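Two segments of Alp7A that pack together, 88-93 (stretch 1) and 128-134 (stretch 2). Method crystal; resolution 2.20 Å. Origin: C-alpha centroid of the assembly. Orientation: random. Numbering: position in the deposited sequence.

Stretch 1 88-93: LHNKVE
Stretch 2 (128-134) MLPIWLL

The two segments of Alp7A meet through van der Waals packing alone: no hydrogen bond crosses between them, and 356 Å² is buried in total. Stretch 2 leaves a strand at Met128 and Leu129 (phi/psi -123/144 at Leu129), passes Pro130 (-69/148) at the N-cap position, and turns into a helix from Ile131 to Leu134. The Pro130 O accepts from Leu134 N at 3.1 Å and, weakly, from Leu133 N at 3.1 Å. Stretch 1 is extended up to Asn90 and then bends into helical phi/psi at Lys91 (-64/-24), Val92 (-84/-48) and Glu93 (-92/-14). The register is set by CA-CA distances of 7.1 Å for Asn90-Leu133 and 7.3 Å for Lys91-Leu129, so stretch 1, read forward, runs from the helix back to the strand.

Leu88 (psi 98; chi1 -62°, m; chi2 164°, t) points toward Trp132. Its CB lies 3.6 Å from Trp132 CZ2, and its CD1 sits over one face of the indole, a broad apolar surface well suited to a branched aliphatic chain. Trp132 (chi1 68°, p; chi2 -101°) has 79 Å² covered by stretch 1 as a whole, the largest share of any residue here.

His89 (-86/149; chi1 59°, p; chi2 -77°) points its CA-CB bond away, and its side chain is poorly ordered. It contributes backbone instead: His89 O approaches Trp132 CH2 at 3.8 Å, near the ring plane and at its edge.

Asn90 (-64/110; chi1 -172°, t; chi2 -37°) points sideways. Its OD1 accepts from Val92 N at 3.0 Å (N-H...O 147°) and weakly from Glu93 N at 3.5 Å (159°), bracing the bend, while lying 3.7 Å from Leu133 CD2.

Lys91 starts toward stretch 2, but its end leads away (chi1 -58°, m; chi2 -76°, m; chi3 -173°, t; chi4 -170°, t). The aliphatic base does the packing, with CB 3.8 Å from Leu129 CD2 and CG 4.0 Å from Pro130 CD, while NZ is hydrogen-bonded elsewhere in the structure. Leu133 (chi1 -173°, t; chi2 46°, p) brings CD2 within 3.5 Å of Lys91 N and 4.0 Å of Lys91 CB.

Val92 (chi1 178°, t) places CG2 4.0 Å from Leu129 CD1. Leu129 (chi1 -75°, m; chi2 -177°, t) leaves its backbone sideways, yet its end comes nearer, allowing this apolar contact. Glu93 (chi1 -63°, m; chi2 170°, t; chi3 -25°) is exposed and makes no contact with stretch 2, a position that suits a charged carboxylate.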

# COMPACT_ATOMS: atom_id res chain seq x y z
N LEU A 88 10.87 1.44 9.40
CA LEU A 88 10.02 2.51 8.89
C LEU A 88 10.85 3.72 8.48
O LEU A 88 11.22 4.54 9.33
CB LEU A 88 8.98 2.92 9.94
CG LEU A 88 7.93 1.92 10.45
CD1 LEU A 88 7.29 2.43 11.75
CD2 LEU A 88 6.87 1.63 9.38
N HIS A 89 11.14 3.86 7.19
CA HIS A 89 11.97 4.96 6.73
C HIS A 89 11.15 6.23 6.47
O HIS A 89 9.97 6.16 6.12
CB HIS A 89 12.74 4.55 5.46
CG HIS A 89 11.87 4.13 4.32
ND1 HIS A 89 11.25 2.91 4.27
CD2 HIS A 89 11.51 4.79 3.19
CE1 HIS A 89 10.55 2.82 3.15
NE2 HIS A 89 10.69 3.95 2.48
N ASN A 90 11.79 7.38 6.66
CA ASN A 90 11.18 8.67 6.36
C ASN A 90 10.90 8.75 4.86
O ASN A 90 11.83 8.86 4.05
CB ASN A 90 12.08 9.82 6.83
CG ASN A 90 11.41 11.18 6.72
OD1 ASN A 90 10.67 11.44 5.77
ND2 ASN A 90 11.69 12.06 7.68
N LYS A 91 9.62 8.70 4.49
CA LYS A 91 9.24 8.56 3.10
C LYS A 91 9.67 9.75 2.25
O LYS A 91 9.84 9.63 1.03
CB LYS A 91 7.72 8.37 2.99
CG LYS A 91 7.18 7.17 3.76
CD LYS A 91 7.49 5.86 3.04
CE LYS A 91 6.81 4.68 3.71
NZ LYS A 91 7.30 3.38 3.15
N VAL A 92 9.86 10.90 2.90
CA VAL A 92 10.19 12.14 2.19
C VAL A 92 11.68 12.26 1.90
O VAL A 92 12.07 12.56 0.77
CB VAL A 92 9.73 13.38 2.99
CG1 VAL A 92 10.11 14.66 2.26
CG2 VAL A 92 8.23 13.34 3.23
N GLU A 93 12.51 12.01 2.90
CA GLU A 93 13.95 12.25 2.76
C GLU A 93 14.74 11.03 2.27
O GLU A 93 15.88 11.15 1.85
CB GLU A 93 14.50 12.76 4.09
CG GLU A 93 13.88 14.10 4.49
CD GLU A 93 14.22 14.50 5.90
OE1 GLU A 93 14.50 13.59 6.71
OE2 GLU A 93 14.22 15.71 6.21
N MET A 128 0.85 9.46 -1.16
CA MET A 128 0.32 9.82 0.16
C MET A 128 1.39 9.58 1.22
O MET A 128 2.42 8.98 0.93
CB MET A 128 -0.97 9.04 0.47
CG MET A 128 -0.92 7.60 0.00
SD MET A 128 -2.46 6.66 0.10
CE MET A 128 -1.98 5.20 -0.80
N LEU A 129 1.15 10.07 2.44
CA LEU A 129 2.07 9.86 3.56
C LEU A 129 1.38 9.18 4.74
O LEU A 129 0.22 9.46 5.03
CB LEU A 129 2.66 11.19 4.03
CG LEU A 129 3.75 11.81 3.15
CD1 LEU A 129 4.25 13.08 3.82
CD2 LEU A 129 4.88 10.82 2.94
N PRO A 130 2.11 8.30 5.44
CA PRO A 130 1.57 7.63 6.64
C PRO A 130 1.37 8.59 7.81
O PRO A 130 2.11 9.56 7.97
CB PRO A 130 2.64 6.58 6.97
CG PRO A 130 3.94 7.14 6.41
CD PRO A 130 3.52 7.94 5.17
N ILE A 131 0.35 8.32 8.63
CA ILE A 131 0.02 9.18 9.74
C ILE A 131 1.15 9.27 10.76
O ILE A 131 1.38 10.33 11.35
CB ILE A 131 -1.31 8.72 10.41
CG1 ILE A 131 -2.46 8.94 9.44
CG2 ILE A 131 -1.59 9.47 11.72
CD1 ILE A 131 -3.76 8.32 9.87
N TRP A 132 1.89 8.19 10.94
CA TRP A 132 2.94 8.20 11.95
C TRP A 132 4.02 9.21 11.54
O TRP A 132 4.67 9.82 12.38
CB TRP A 132 3.55 6.81 12.16
CG TRP A 132 4.35 6.27 10.98
CD1 TRP A 132 3.92 5.35 10.06
CD2 TRP A 132 5.70 6.61 10.62
NE1 TRP A 132 4.92 5.09 9.16
CE2 TRP A 132 6.01 5.85 9.47
CE3 TRP A 132 6.67 7.47 11.16
CZ2 TRP A 132 7.26 5.93 8.84
CZ3 TRP A 132 7.90 7.56 10.52
CH2 TRP A 132 8.19 6.79 9.38
N LEU A 133 4.22 9.38 10.23
CA LEU A 133 5.16 10.38 9.75
C LEU A 133 4.59 11.81 9.83
O LEU A 133 5.27 12.72 10.26
CB LEU A 133 5.60 10.04 8.33
CG LEU A 133 6.71 10.91 7.76
CD1 LEU A 133 7.85 11.07 8.78
CD2 LEU A 133 7.24 10.29 6.50
N LEU A 134 3.33 12.00 9.42
CA LEU A 134 2.71 13.33 9.47
C LEU A 134 2.58 13.91 10.89
O LEU A 134 2.79 15.10 11.10
CB LEU A 134 1.33 13.29 8.81
CG LEU A 134 1.42 13.07 7.29
CD1 LEU A 134 0.10 12.60 6.69
CD2 LEU A 134 1.91 14.33 6.56